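PDB 3GF6: DUF3845 domain-containing protein from Bacteroides thetaiotaomicron VPI-5482, which is of unknown function but is a bacterial lipoprotein with an all-beta fold, from a sequence family placed in the C1q/TNF clan. Local coordinates for residues D51-K56 with L87-G92; M60-N65 with K80-M85; R117-L122 with D210-F215; L123-E128 with E202-L207. One frame throughout, in Å; residues are numbered along the deposited sequence. Where two conformers were deposited one is given.

Contact 1: residues D51-K56 with L87-G92. With EDO (1,2-ethanediol), chain E.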
loop_
_atom_site.group_PDB
_atom_site.type_symbol
_atom_site.label_atom_id
_atom_site.label_comp_id
_atom_site.label_asym_id
_atom_site.label_seq_id
_atom_site.Cartn_x
_atom_site.Cartn_y
_atom_site.Cartn_z
ATOM N N ASP A 51 2.446 -0.221 -25.662
ATOM C CA ASP A 51 2.100 -1.638 -25.866
ATOM C C ASP A 51 0.570 -1.811 -25.733
ATOM O O ASP A 51 0.015 -1.751 -24.647
ATOM C CB ASP A 51 2.827 -2.506 -24.848
ATOM C CG ASP A 51 2.512 -3.984 -24.992
ATOM O OD1 ASP A 51 1.766 -4.345 -25.912
ATOM O OD2 ASP A 51 3.075 -4.787 -24.226
ATOM N N PRO A 52 -0.085 -2.031 -26.850
ATOM C CA PRO A 52 -1.530 -2.171 -26.837
ATOM C C PRO A 52 -2.071 -3.588 -26.619
ATOM O O PRO A 52 -3.259 -3.802 -26.827
ATOM C CB PRO A 52 -1.937 -1.663 -28.210
ATOM C CG PRO A 52 -0.772 -1.160 -28.854
ATOM C CD PRO A 52 0.418 -1.766 -28.198
ATOM N N THR A 53 -1.230 -4.507 -26.145
ATOM C CA THR A 53 -1.616 -5.895 -25.903
ATOM C C THR A 53 -2.750 -5.903 -24.877
ATOM O O THR A 53 -2.692 -5.198 -23.858
ATOM C CB THR A 53 -0.413 -6.680 -25.359
ATOM O OG1 THR A 53 0.682 -6.600 -26.291
ATOM C CG2 THR A 53 -0.760 -8.162 -25.061
ATOM N N LEU A 54 -3.761 -6.706 -25.168
ATOM C CA LEU A 54 -4.933 -6.793 -24.324
ATOM C C LEU A 54 -4.693 -7.733 -23.154
ATOM O O LEU A 54 -3.961 -8.729 -23.253
ATOM C CB LEU A 54 -6.117 -7.347 -25.129
ATOM C CG LEU A 54 -6.460 -6.591 -26.403
ATOM C CD1 LEU A 54 -7.641 -7.237 -27.104
ATOM C CD2 LEU A 54 -6.736 -5.126 -26.096
ATOM N N GLY A 55 -5.365 -7.420 -22.070
ATOM C CA GLY A 55 -5.728 -8.418 -21.066
ATOM C C GLY A 55 -5.084 -8.359 -19.687
ATOM O O GLY A 55 -5.422 -9.183 -18.833
ATOM N N LYS A 56 -4.147 -7.452 -19.467
ATOM C CA LYS A 56 -3.444 -7.390 -18.185
ATOM C C LYS A 56 -3.020 -5.973 -17.817
ATOM O O LYS A 56 -2.472 -5.252 -18.649
ATOM C CB LYS A 56 -2.205 -8.284 -18.277
ATOM C CG LYS A 56 -1.455 -8.523 -17.000
ATOM C CD LYS A 56 -0.347 -9.556 -17.349
ATOM C CE LYS A 56 0.848 -9.537 -16.444
ATOM N NZ LYS A 56 1.958 -10.320 -17.168
ATOM N N LEU A 87 6.535 -1.909 -15.095
ATOM C CA LEU A 87 7.440 -1.575 -16.212
ATOM C C LEU A 87 6.903 -2.022 -17.578
ATOM O O LEU A 87 7.174 -1.380 -18.612
ATOM C CB LEU A 87 8.803 -2.188 -15.988
ATOM C CG LEU A 87 9.717 -1.447 -15.014
ATOM C CD1 LEU A 87 10.887 -2.397 -14.613
ATOM C CD2 LEU A 87 10.231 -0.179 -15.627
ATOM N N GLY A 88 6.145 -3.108 -17.602
ATOM C CA GLY A 88 5.436 -3.489 -18.827
ATOM C C GLY A 88 4.478 -4.644 -18.657
ATOM O O GLY A 88 4.309 -5.171 -17.554
ATOM N N TYR A 89 3.875 -5.055 -19.770
ATOM C CA TYR A 89 2.905 -6.095 -19.749
ATOM C C TYR A 89 3.494 -7.374 -19.180
ATOM O O TYR A 89 2.809 -8.105 -18.446
ATOM C CB TYR A 89 2.380 -6.304 -21.181
ATOM C CG TYR A 89 1.218 -7.244 -21.316
ATOM C CD1 TYR A 89 1.410 -8.618 -21.329
ATOM C CD2 TYR A 89 -0.082 -6.760 -21.522
ATOM C CE1 TYR A 89 0.346 -9.487 -21.485
ATOM C CE2 TYR A 89 -1.149 -7.622 -21.686
ATOM C CZ TYR A 89 -0.939 -8.984 -21.676
ATOM O OH TYR A 89 -2.027 -9.819 -21.825
ATOM N N LYS A 90 4.773 -7.615 -19.472
ATOM C CA LYS A 90 5.422 -8.840 -18.976
ATOM C C LYS A 90 6.425 -8.593 -17.843
ATOM O O LYS A 90 7.177 -9.513 -17.479
ATOM C CB LYS A 90 6.076 -9.562 -20.152
ATOM C CG LYS A 90 5.022 -10.150 -21.091
ATOM C CD LYS A 90 5.539 -11.181 -22.088
ATOM C CE LYS A 90 5.446 -12.621 -21.562
ATOM N NZ LYS A 90 5.626 -13.641 -22.675
ATOM N N ASP A 91 6.396 -7.389 -17.262
ATOM C CA ASP A 91 7.330 -7.020 -16.194
ATOM C C ASP A 91 6.620 -6.356 -15.031
ATOM O O ASP A 91 6.236 -5.184 -15.122
ATOM C CB ASP A 91 8.429 -6.104 -16.733
ATOM C CG ASP A 91 9.583 -5.928 -15.766
ATOM O OD1 ASP A 91 9.403 -6.182 -14.543
ATOM O OD2 ASP A 91 10.699 -5.544 -16.250
ATOM N N GLY A 92 6.459 -7.130 -13.948
ATOM C CA GLY A 92 5.784 -6.651 -12.769
ATOM C C GLY A 92 6.658 -5.806 -11.854
ATOM O O GLY A 92 6.207 -5.317 -10.838
HETATM C C1 EDO E . -3.485 -9.595 -27.571
HETATM O O1 EDO E . -3.650 -8.209 -27.623
HETATM C C2 EDO E . -2.802 -9.995 -28.854
HETATM O O2 EDO E . -1.426 -10.200 -28.552
HETATM O O HOH W 1 4.608 -3.751 -22.245
#

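Contact 2: residues M60-N65 with K80-M85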
loop_
_atom_site.group_PDB
_atom_site.type_symbol
_atom_site.label_atom_id
_atom_site.label_comp_id
_atom_site.label_asym_id
_atom_site.label_seq_id
_atom_site.Cartn_x
_atom_site.Cartn_y
_atom_site.Cartn_z
HETATM N N MSE A 60 0.674 -0.300 -9.007
HETATM C CA MSE A 60 0.732 -0.145 -7.593
HETATM C C MSE A 60 0.221 1.230 -7.172
HETATM O O MSE A 60 0.118 2.152 -7.984
HETATM C CB MSE A 60 2.147 -0.426 -7.049
HETATM C CG MSE A 60 3.120 0.525 -7.515
HETATM SE SE MSE A 60 3.397 2.002 -6.253
HETATM C CE MSE A 60 4.967 2.484 -7.294
ATOM N N ILE A 61 -0.131 1.300 -5.890
ATOM C CA ILE A 61 -0.710 2.510 -5.318
ATOM C C ILE A 61 0.241 3.010 -4.237
ATOM O O ILE A 61 0.665 2.268 -3.317
ATOM C CB ILE A 61 -2.101 2.264 -4.687
ATOM C CG1 ILE A 61 -3.063 1.628 -5.682
ATOM C CG2 ILE A 61 -2.667 3.601 -4.092
ATOM C CD1 ILE A 61 -3.280 2.434 -6.936
ATOM N N ASP A 62 0.600 4.291 -4.337
ATOM C CA ASP A 62 1.286 4.986 -3.233
ATOM C C ASP A 62 0.177 5.451 -2.301
ATOM O O ASP A 62 -0.666 6.266 -2.689
ATOM C CB ASP A 62 2.085 6.211 -3.709
ATOM C CG ASP A 62 3.371 5.837 -4.465
ATOM O OD1 ASP A 62 3.748 4.658 -4.565
ATOM O OD2 ASP A 62 4.004 6.750 -5.007
ATOM N N LEU A 63 0.176 4.950 -1.072
ATOM C CA LEU A 63 -0.929 5.193 -0.136
ATOM C C LEU A 63 -0.669 6.458 0.671
ATOM O O LEU A 63 0.371 6.601 1.326
ATOM C CB LEU A 63 -1.112 4.019 0.807
ATOM C CG LEU A 63 -1.689 2.761 0.127
ATOM C CD1 LEU A 63 -1.468 1.607 1.119
ATOM C CD2 LEU A 63 -3.140 2.927 -0.233
ATOM N N LYS A 64 -1.619 7.382 0.608
ATOM C CA LYS A 64 -1.457 8.684 1.236
ATOM C C LYS A 64 -2.764 9.113 1.907
ATOM O O LYS A 64 -3.832 8.664 1.507
ATOM C CB LYS A 64 -1.052 9.744 0.191
ATOM C CG LYS A 64 0.269 9.437 -0.492
ATOM C CD LYS A 64 0.695 10.546 -1.466
ATOM C CE LYS A 64 1.944 10.070 -2.191
ATOM N NZ LYS A 64 2.491 11.072 -3.118
ATOM N N ASN A 65 -2.655 10.016 2.892
ATOM C CA ASN A 65 -3.795 10.653 3.544
ATOM C C ASN A 65 -3.640 12.167 3.422
ATOM O O ASN A 65 -2.505 12.653 3.461
ATOM C CB ASN A 65 -3.936 10.222 5.012
ATOM C CG ASN A 65 -4.037 8.708 5.158
ATOM O OD1 ASN A 65 -4.940 8.113 4.610
ATOM N ND2 ASN A 65 -3.103 8.084 5.908
ATOM N N LYS A 80 -2.846 12.825 -1.872
ATOM C CA LYS A 80 -3.784 11.851 -2.430
ATOM C C LYS A 80 -2.995 10.666 -3.003
ATOM O O LYS A 80 -1.976 10.850 -3.671
ATOM C CB LYS A 80 -4.708 12.429 -3.525
ATOM C CG LYS A 80 -5.679 13.505 -3.042
ATOM C CD LYS A 80 -6.349 14.192 -4.231
ATOM C CE LYS A 80 -6.979 15.504 -3.842
ATOM N NZ LYS A 80 -7.665 16.158 -5.002
ATOM N N SER A 81 -3.474 9.465 -2.705
ATOM C CA SER A 81 -2.963 8.221 -3.283
ATOM C C SER A 81 -2.924 8.309 -4.809
ATOM O O SER A 81 -3.742 8.996 -5.435
ATOM C CB SER A 81 -3.849 7.047 -2.831
ATOM O OG SER A 81 -3.794 6.894 -1.424
ATOM N N LYS A 82 -1.952 7.644 -5.412
ATOM C CA LYS A 82 -1.790 7.657 -6.838
ATOM C C LYS A 82 -1.376 6.265 -7.347
ATOM O O LYS A 82 -0.840 5.443 -6.609
ATOM C CB LYS A 82 -0.772 8.705 -7.234
ATOM C CG LYS A 82 0.594 8.385 -6.807
ATOM C CD LYS A 82 1.594 9.452 -7.315
ATOM C CE LYS A 82 2.985 9.104 -6.869
ATOM N NZ LYS A 82 3.983 10.149 -7.316
ATOM N N LEU A 83 -1.620 6.048 -8.613
ATOM C CA LEU A 83 -1.444 4.766 -9.289
ATOM C C LEU A 83 -0.313 4.874 -10.310
ATOM O O LEU A 83 -0.274 5.814 -11.134
ATOM C CB LEU A 83 -2.749 4.446 -10.017
ATOM C CG LEU A 83 -2.925 3.171 -10.843
ATOM C CD1 LEU A 83 -4.398 2.805 -10.927
ATOM C CD2 LEU A 83 -2.247 3.207 -12.268
ATOM N N THR A 84 0.533 3.865 -10.324
ATOM C CA THR A 84 1.698 3.816 -11.189
ATOM C C THR A 84 1.723 2.462 -11.853
ATOM O O THR A 84 1.699 1.464 -11.163
ATOM C CB THR A 84 3.012 3.977 -10.364
ATOM O OG1 THR A 84 3.021 5.250 -9.717
ATOM C CG2 THR A 84 4.246 3.907 -11.303
HETATM N N MSE A 85 1.812 2.430 -13.192
HETATM C CA MSE A 85 1.996 1.168 -13.899
HETATM C C MSE A 85 3.349 0.496 -13.666
HETATM O O MSE A 85 4.374 1.164 -13.468
HETATM C CB MSE A 85 1.868 1.388 -15.390
HETATM C CG MSE A 85 0.532 1.987 -15.854
HETATM SE SE MSE A 85 -1.048 0.985 -15.362
HETATM C CE MSE A 85 -0.621 -0.705 -16.259
HETATM O O HOH W 2 6.245 8.981 -6.069
HETATM O O HOH W 3 0.293 11.519 -5.026
#

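Contact 3: residues R117-L122 with D210-F215. With EDO (1,2-ethanediol), chain G; EDO (1,2-ethanediol), chain C.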
loop_
_atom_site.group_PDB
_atom_site.type_symbol
_atom_site.label_atom_id
_atom_site.label_comp_id
_atom_site.label_asym_id
_atom_site.label_seq_id
_atom_site.Cartn_x
_atom_site.Cartn_y
_atom_site.Cartn_z
ATOM N N ARG A 117 -4.622 2.641 9.972
ATOM C CA ARG A 117 -5.876 2.050 9.492
ATOM C C ARG A 117 -5.972 2.368 8.009
ATOM O O ARG A 117 -5.711 3.487 7.614
ATOM C CB ARG A 117 -7.096 2.586 10.244
ATOM C CG ARG A 117 -8.422 1.953 9.812
ATOM C CD ARG A 117 -9.517 2.373 10.813
ATOM N NE ARG A 117 -10.821 1.828 10.471
ATOM C CZ ARG A 117 -11.945 2.210 11.061
ATOM N NH1 ARG A 117 -11.907 3.139 12.015
ATOM N NH2 ARG A 117 -13.102 1.680 10.691
ATOM N N LEU A 118 -6.301 1.364 7.192
ATOM C CA LEU A 118 -6.527 1.532 5.768
ATOM C C LEU A 118 -7.917 1.017 5.480
ATOM O O LEU A 118 -8.183 -0.209 5.631
ATOM C CB LEU A 118 -5.477 0.755 4.943
ATOM C CG LEU A 118 -5.728 0.745 3.435
ATOM C CD1 LEU A 118 -5.582 2.165 2.940
ATOM C CD2 LEU A 118 -4.746 -0.200 2.669
ATOM N N LYS A 119 -8.831 1.953 5.151
ATOM C CA LYS A 119 -10.233 1.635 4.938
ATOM C C LYS A 119 -10.644 2.259 3.632
ATOM O O LYS A 119 -10.310 3.402 3.377
ATOM C CB LYS A 119 -11.107 2.170 6.100
ATOM C CG LYS A 119 -12.619 1.953 5.931
ATOM C CD LYS A 119 -13.377 2.400 7.187
ATOM C CE LYS A 119 -14.896 2.419 7.018
ATOM N NZ LYS A 119 -15.370 1.415 6.034
ATOM N N GLY A 120 -11.361 1.506 2.819
ATOM C CA GLY A 120 -11.742 1.977 1.493
ATOM C C GLY A 120 -12.151 0.890 0.532
ATOM O O GLY A 120 -12.555 -0.176 0.942
ATOM N N GLU A 121 -12.088 1.192 -0.759
ATOM C CA GLU A 121 -12.537 0.236 -1.776
ATOM C C GLU A 121 -11.827 0.414 -3.094
ATOM O O GLU A 121 -11.660 1.532 -3.579
ATOM C CB GLU A 121 -14.058 0.312 -1.976
ATOM C CG GLU A 121 -14.606 -0.784 -2.864
ATOM C CD GLU A 121 -16.090 -0.656 -3.119
ATOM O OE1 GLU A 121 -16.736 0.216 -2.508
ATOM O OE2 GLU A 121 -16.611 -1.423 -3.954
ATOM N N LEU A 122 -11.375 -0.709 -3.656
ATOM C CA LEU A 122 -10.875 -0.771 -5.023
ATOM C C LEU A 122 -12.020 -1.215 -5.926
ATOM O O LEU A 122 -12.691 -2.197 -5.639
ATOM C CB LEU A 122 -9.723 -1.777 -5.128
ATOM C CG LEU A 122 -9.100 -2.011 -6.510
ATOM C CD1 LEU A 122 -8.399 -0.776 -7.081
ATOM C CD2 LEU A 122 -8.132 -3.200 -6.416
ATOM N N ASP A 210 -11.317 5.900 2.585
ATOM C CA ASP A 210 -12.324 6.397 3.523
ATOM C C ASP A 210 -11.647 7.294 4.545
ATOM O O ASP A 210 -10.453 7.143 4.886
ATOM C CB ASP A 210 -13.076 5.271 4.229
ATOM C CG ASP A 210 -14.073 4.535 3.313
ATOM O OD1 ASP A 210 -14.200 4.840 2.134
ATOM O OD2 ASP A 210 -14.727 3.603 3.793
ATOM N N LYS A 211 -12.445 8.193 5.086
ATOM C CA LYS A 211 -11.964 9.216 6.020
ATOM C C LYS A 211 -11.332 8.643 7.292
ATOM O O LYS A 211 -10.541 9.315 7.916
ATOM C CB LYS A 211 -13.097 10.192 6.357
ATOM C CG LYS A 211 -14.055 9.750 7.402
ATOM C CD LYS A 211 -15.213 10.757 7.558
ATOM C CE LYS A 211 -16.535 10.184 7.099
ATOM N NZ LYS A 211 -16.956 8.999 7.921
ATOM N N GLU A 212 -11.677 7.404 7.665
ATOM C CA GLU A 212 -11.113 6.749 8.836
ATOM C C GLU A 212 -9.639 6.346 8.650
ATOM O O GLU A 212 -8.969 6.045 9.615
ATOM C CB GLU A 212 -11.900 5.482 9.191
ATOM C CG GLU A 212 -13.320 5.712 9.718
ATOM C CD GLU A 212 -14.369 5.990 8.661
ATOM O OE1 GLU A 212 -14.138 5.932 7.432
ATOM O OE2 GLU A 212 -15.472 6.308 9.093
ATOM N N SER A 213 -9.132 6.334 7.417
ATOM C CA SER A 213 -7.772 5.910 7.165
ATOM C C SER A 213 -6.801 6.909 7.787
ATOM O O SER A 213 -7.022 8.121 7.742
ATOM C CB SER A 213 -7.508 5.754 5.676
ATOM O OG SER A 213 -8.402 4.845 5.056
ATOM N N TYR A 214 -5.746 6.380 8.397
ATOM C CA TYR A 214 -4.684 7.193 8.994
ATOM C C TYR A 214 -3.400 6.392 9.116
ATOM O O TYR A 214 -3.408 5.159 9.071
ATOM C CB TYR A 214 -5.073 7.715 10.392
ATOM C CG TYR A 214 -5.010 6.695 11.492
ATOM C CD1 TYR A 214 -3.837 6.506 12.219
ATOM C CD2 TYR A 214 -6.116 5.917 11.797
ATOM C CE1 TYR A 214 -3.754 5.557 13.234
ATOM C CE2 TYR A 214 -6.080 4.978 12.815
ATOM C CZ TYR A 214 -4.882 4.786 13.518
ATOM O OH TYR A 214 -4.841 3.900 14.533
ATOM N N PHE A 215 -2.313 7.113 9.332
ATOM C CA PHE A 215 -1.000 6.520 9.466
ATOM C C PHE A 215 -0.232 7.295 10.496
ATOM O O PHE A 215 -0.158 8.505 10.395
ATOM C CB PHE A 215 -0.272 6.605 8.119
ATOM C CG PHE A 215 1.132 6.125 8.179
ATOM C CD1 PHE A 215 1.408 4.773 8.026
ATOM C CD2 PHE A 215 2.174 6.989 8.494
ATOM C CE1 PHE A 215 2.723 4.314 8.125
ATOM C CE2 PHE A 215 3.476 6.533 8.618
ATOM C CZ PHE A 215 3.755 5.207 8.425
HETATM C C1 EDO G . -4.083 0.782 14.579
HETATM O O1 EDO G . -5.287 1.190 13.921
HETATM C C2 EDO G . -4.486 0.211 15.940
HETATM O O2 EDO G . -4.135 1.130 16.974
HETATM C C1 EDO C . -10.194 3.734 14.631
HETATM O O1 EDO C . -9.658 4.510 13.591
HETATM C C2 EDO C . -9.529 4.205 15.881
HETATM O O2 EDO C . -10.229 5.393 16.157
#

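Contact 4: residues L123-E128 with E202-L207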
loop_
_atom_site.group_PDB
_atom_site.type_symbol
_atom_site.label_atom_id
_atom_site.label_comp_id
_atom_site.label_asym_id
_atom_site.label_seq_id
_atom_site.Cartn_x
_atom_site.Cartn_y
_atom_site.Cartn_z
ATOM N N LEU A 123 -12.238 -0.453 -6.996
ATOM C CA LEU A 123 -13.222 -0.797 -8.034
ATOM C C LEU A 123 -12.653 -0.693 -9.440
ATOM O O LEU A 123 -12.244 0.411 -9.861
ATOM C CB LEU A 123 -14.449 0.147 -7.990
ATOM C CG LEU A 123 -15.137 0.357 -6.651
ATOM C CD1 LEU A 123 -14.439 1.500 -5.888
ATOM C CD2 LEU A 123 -16.692 0.634 -6.831
ATOM N N VAL A 124 -12.715 -1.802 -10.200
ATOM C CA VAL A 124 -12.587 -1.731 -11.668
ATOM C C VAL A 124 -13.866 -1.225 -12.292
ATOM O O VAL A 124 -14.947 -1.342 -11.688
ATOM C CB VAL A 124 -12.262 -3.102 -12.345
ATOM C CG1 VAL A 124 -11.257 -3.839 -11.560
ATOM C CG2 VAL A 124 -13.524 -3.948 -12.521
ATOM N N SER A 125 -13.766 -0.653 -13.494
ATOM C CA SER A 125 -14.949 -0.099 -14.152
ATOM C C SER A 125 -15.492 -1.122 -15.110
ATOM O O SER A 125 -14.720 -1.841 -15.752
ATOM C CB SER A 125 -14.643 1.214 -14.893
ATOM O OG SER A 125 -14.260 2.210 -13.951
ATOM N N GLY A 126 -16.821 -1.177 -15.209
ATOM C CA GLY A 126 -17.473 -2.041 -16.198
ATOM C C GLY A 126 -17.302 -3.520 -15.861
ATOM O O GLY A 126 -17.032 -3.870 -14.701
ATOM N N ASP A 127 -17.447 -4.376 -16.875
ATOM C CA ASP A 127 -17.524 -5.845 -16.671
ATOM C C ASP A 127 -16.526 -6.691 -17.467
ATOM O O ASP A 127 -16.670 -7.901 -17.543
ATOM C CB ASP A 127 -18.932 -6.332 -16.988
ATOM C CG ASP A 127 -19.358 -5.968 -18.373
ATOM O OD1 ASP A 127 -18.488 -5.954 -19.275
ATOM O OD2 ASP A 127 -20.560 -5.687 -18.562
ATOM N N GLU A 128 -15.504 -6.059 -18.027
ATOM C CA GLU A 128 -14.492 -6.754 -18.825
ATOM C C GLU A 128 -13.154 -7.007 -18.109
ATOM O O GLU A 128 -12.162 -7.337 -18.768
ATOM C CB GLU A 128 -14.229 -5.946 -20.077
ATOM C CG GLU A 128 -15.527 -5.383 -20.641
ATOM C CD GLU A 128 -15.534 -5.374 -22.122
ATOM O OE1 GLU A 128 -15.597 -4.266 -22.691
ATOM O OE2 GLU A 128 -15.446 -6.477 -22.704
ATOM N N GLU A 202 -7.294 -1.160 -21.565
ATOM C CA GLU A 202 -7.245 -0.181 -20.468
ATOM C C GLU A 202 -8.417 -0.367 -19.529
ATOM O O GLU A 202 -9.389 -1.027 -19.879
ATOM C CB GLU A 202 -7.262 1.245 -21.028
ATOM C CG GLU A 202 -8.551 1.648 -21.749
ATOM C CD GLU A 202 -8.632 1.154 -23.191
ATOM O OE1 GLU A 202 -7.769 1.538 -24.007
ATOM O OE2 GLU A 202 -9.559 0.387 -23.508
ATOM N N ASN A 203 -8.324 0.244 -18.350
ATOM C CA ASN A 203 -9.478 0.311 -17.471
ATOM C C ASN A 203 -9.455 1.552 -16.613
ATOM O O ASN A 203 -8.402 1.990 -16.162
ATOM C CB ASN A 203 -9.583 -0.888 -16.547
ATOM C CG ASN A 203 -10.961 -0.961 -15.875
ATOM O OD1 ASN A 203 -11.048 -0.946 -14.633
ATOM N ND2 ASN A 203 -12.047 -0.952 -16.704
ATOM N N ARG A 204 -10.642 2.073 -16.338
ATOM C CA ARG A 204 -10.761 3.191 -15.436
ATOM C C ARG A 204 -10.789 2.623 -14.040
ATOM O O ARG A 204 -11.760 1.992 -13.652
ATOM C CB ARG A 204 -12.048 3.929 -15.725
ATOM C CG ARG A 204 -12.284 5.119 -14.833
ATOM C CD ARG A 204 -13.710 5.497 -14.829
ATOM N NE ARG A 204 -13.958 6.611 -13.926
ATOM C CZ ARG A 204 -15.157 7.170 -13.784
ATOM N NH1 ARG A 204 -16.200 6.753 -14.511
ATOM N NH2 ARG A 204 -15.317 8.162 -12.936
ATOM N N VAL A 205 -9.731 2.850 -13.271
ATOM C CA VAL A 205 -9.610 2.275 -11.939
ATOM C C VAL A 205 -9.948 3.324 -10.864
ATOM O O VAL A 205 -9.444 4.481 -10.901
ATOM C CB VAL A 205 -8.171 1.745 -11.677
ATOM C CG1 VAL A 205 -8.023 1.200 -10.251
ATOM C CG2 VAL A 205 -7.805 0.643 -12.721
ATOM N N ARG A 206 -10.779 2.941 -9.907
ATOM C CA ARG A 206 -11.111 3.834 -8.793
ATOM C C ARG A 206 -10.676 3.232 -7.479
ATOM O O ARG A 206 -10.787 2.020 -7.284
ATOM C CB ARG A 206 -12.610 4.156 -8.798
ATOM C CG ARG A 206 -12.953 5.230 -9.819
ATOM C CD ARG A 206 -14.366 5.656 -9.787
ATOM N NE ARG A 206 -15.248 4.548 -10.060
ATOM C CZ ARG A 206 -16.555 4.539 -9.811
ATOM N NH1 ARG A 206 -17.173 5.594 -9.275
ATOM N NH2 ARG A 206 -17.249 3.444 -10.093
ATOM N N LEU A 207 -10.112 4.063 -6.600
ATOM C CA LEU A 207 -9.738 3.630 -5.280
ATOM C C LEU A 207 -10.289 4.680 -4.330
ATOM O O LEU A 207 -9.762 5.812 -4.286
ATOM C CB LEU A 207 -8.212 3.481 -5.100
ATOM C CG LEU A 207 -7.738 2.969 -3.719
ATOM C CD1 LEU A 207 -8.175 1.478 -3.590
ATOM C CD2 LEU A 207 -6.249 3.115 -3.494
HETATM O O HOH W 4 -14.089 2.005 -11.396
HETATM O O HOH W 5 -16.887 0.884 -11.109
#

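Contact 1: residues D51-K56 with L87-G92
Lys56 and Tyr89 mark the nearest backbone approach, their CA atoms 6.7 Å apart, between the 51-56 loop and a type I beta turn from Gly88 to Asp91; no main-chain hydrogen bond links the two. Side chains make the join, and the phenol of Tyr89 carries most of it. Its CG stands anti to the backbone N (chi1 -172°), and the ring enters between Thr53 and Lys56. Thr53 CG2 lies over one face, 3.7 Å from the centroid of the Tyr89 ring, and Lys56 CB covers the opposite face 4.0 Å from that centroid, both as CH-pi contacts. Near the ring plane, Tyr89 OH donates to Leu54 O at 2.6 Å. The extended Lys56 chain brings NZ to 2.7 Å from Tyr89 O, in the plane of that carbonyl, so hydrogen bonds grip the tyrosine at its hydroxyl and at its backbone. Asp51 OD2 shares a water with Tyr89 N. Asp51 OD1 accepts twice from Thr53: from OG1 through the syn lone pair, and from the backbone N above the carboxylate plane, an Asx turn that steadies the residue whose methyl meets the ring. The contact lies at the surface, joining the loop that leads into strand 56-62 to the loop after its sheet neighbour, strand 82-85; backbone hydrogen bonds tie Lys90 to Ile6 and Gly55 to Gly198, at the end of strand 187-198.

Contact 2: residues M60-N65 with K80-M85
Met60, a selenomethionine, pairs with Thr84 in an antiparallel strand pairing, giving and taking backbone bonds, while its CE rests 3.9 Å from Thr84 CB. Next, Ile61 and Leu83 form a non-hydrogen-bonded pair with side chains on the other face, Ile61 CD1 touching Leu83 CB at 3.7 Å. Asp62 N donates to Lys82 O, but the return bond from Lys82 N is weak. The two side chains run alongside each other, Asp62 OD2 reaching Lys82 CE at 3.2 Å and staying 4.1 Å from Lys82 NZ, beyond a salt bridge. Just past the strand, Lys64 N donates to Ser81 OG at 3.0 Å, a side-chain acceptor taking the place of a backbone one. Tyr40 OH bonds to the same hydroxyl and to Lys64 O. An alanine in place of Ser81 would probably leave Lys64 N without this acceptor and Tyr40 with one bond fewer. The extended Lys64 side chain then lies across the Lys80 carbonyl, CD 3.5 Å from Lys80 O, and one water joins that oxygen to Lys64 NZ.

Contact 3: residues R117-L122 with D210-F215
Ser213 OG is gripped by two groups: it accepts from Lys119 N at 2.9 Å and donates to Asp210 O at 3.1 Å. Asp210 O also takes the Ser213 N-H that closes a type I turn, so the hydroxyl ties this turn to strand 112-123. At the start of the turn Asp210 N donates to Lys119 O, 2.8 Å away. Asp210 OD2 forms a salt bridge with Lys119 NZ, its hydrogen bond weak, while OD1 is held by Arg208. Arg117 and Tyr214 form an antiparallel hydrogen-bonded pair, with Arg117 CB 3.7 Å from Tyr214 CE2. Arg117 CG is anti to the backbone N (chi1 -178°), and the extended chain runs alongside Glu212, whose CB lies over one guanidinium face, 3.7 Å from Arg117 NH1. Arg117 NE forms a salt bridge with Asp175 of strand 171-183. An alanine at Arg117 would probably strip Glu212 CB of its cover and leave Asp175 without that partner. Strand 112-123 pairs with both 203-219 and 171-183, and Leu118 packs on Leu192 of strand 187-198 in the other sheet.

Contact 4: residues L123-E128 with E202-L207
The antiparallel pairing of strands 112-123 and 203-219 reaches one end here with Leu123 and Arg206, a hydrogen-bonded pair whose two backbone bonds, Leu123 N to Arg206 O and Arg206 N to Leu123 O, are both 2.9 Å and nearly straight. Beyond it side chains take over. Asn203 CG stands anti to its backbone N (chi1 -167°), and the amide meets Ser125 at both of its polar atoms: Ser125 N donates in plane to a lone pair of Asn203 OD1 at 3.0 Å, and Asn203 ND2 returns a bond to Ser125 O, also 3.0 Å. Val124 CB sits 3.4 Å from that same Asn203 OD1. Ser125 OG donates to Arg204 O at 2.5 Å and lies beside the Arg204 side chain, 3.3 Å from its CB; the guanidinium of Arg204 goes on to a salt bridge with Asp43. Two waters lie in the plane of the Arg206 guanidinium, at its edge. One accepts from Arg206 NE and donates to Leu123 O and Ser125 OG, while the other connects Arg206 NH2 to Val124 O. Val124 and Val205 both pack on Leu196 of strand 187-198, in the other sheet. Beyond the Leu123-Arg206 pair, the asparagine amide thus stands in for a main-chain partner of Ser125, the serine hydroxyl serves Arg204 O and a water serves Val124 O, while the other water gives Leu123 O a second donor.

In the fold
From the N terminus, contact 1 closes the loop from residue 51 to 92 at the surface, and contact 2 nests inside it, pairing strands 56-62 and 82-85 of one sheet. Both close before contact 3 opens at 117-122; contact 4, starting directly after at 123-128, nests inside the long loop that contact 3 closes. Contacts 3 and 4 lie at different places on one strand pair, 112-123 with 203-219, in the second sheet. The sheets pack together where contact 2 meets the other two: Ile61 on Leu207, Leu83 on Val205 and Leu63 on Leu118. Contacts 1 and 3 lie on opposite sides of the chain's centre, their own centres about 29 Å apart.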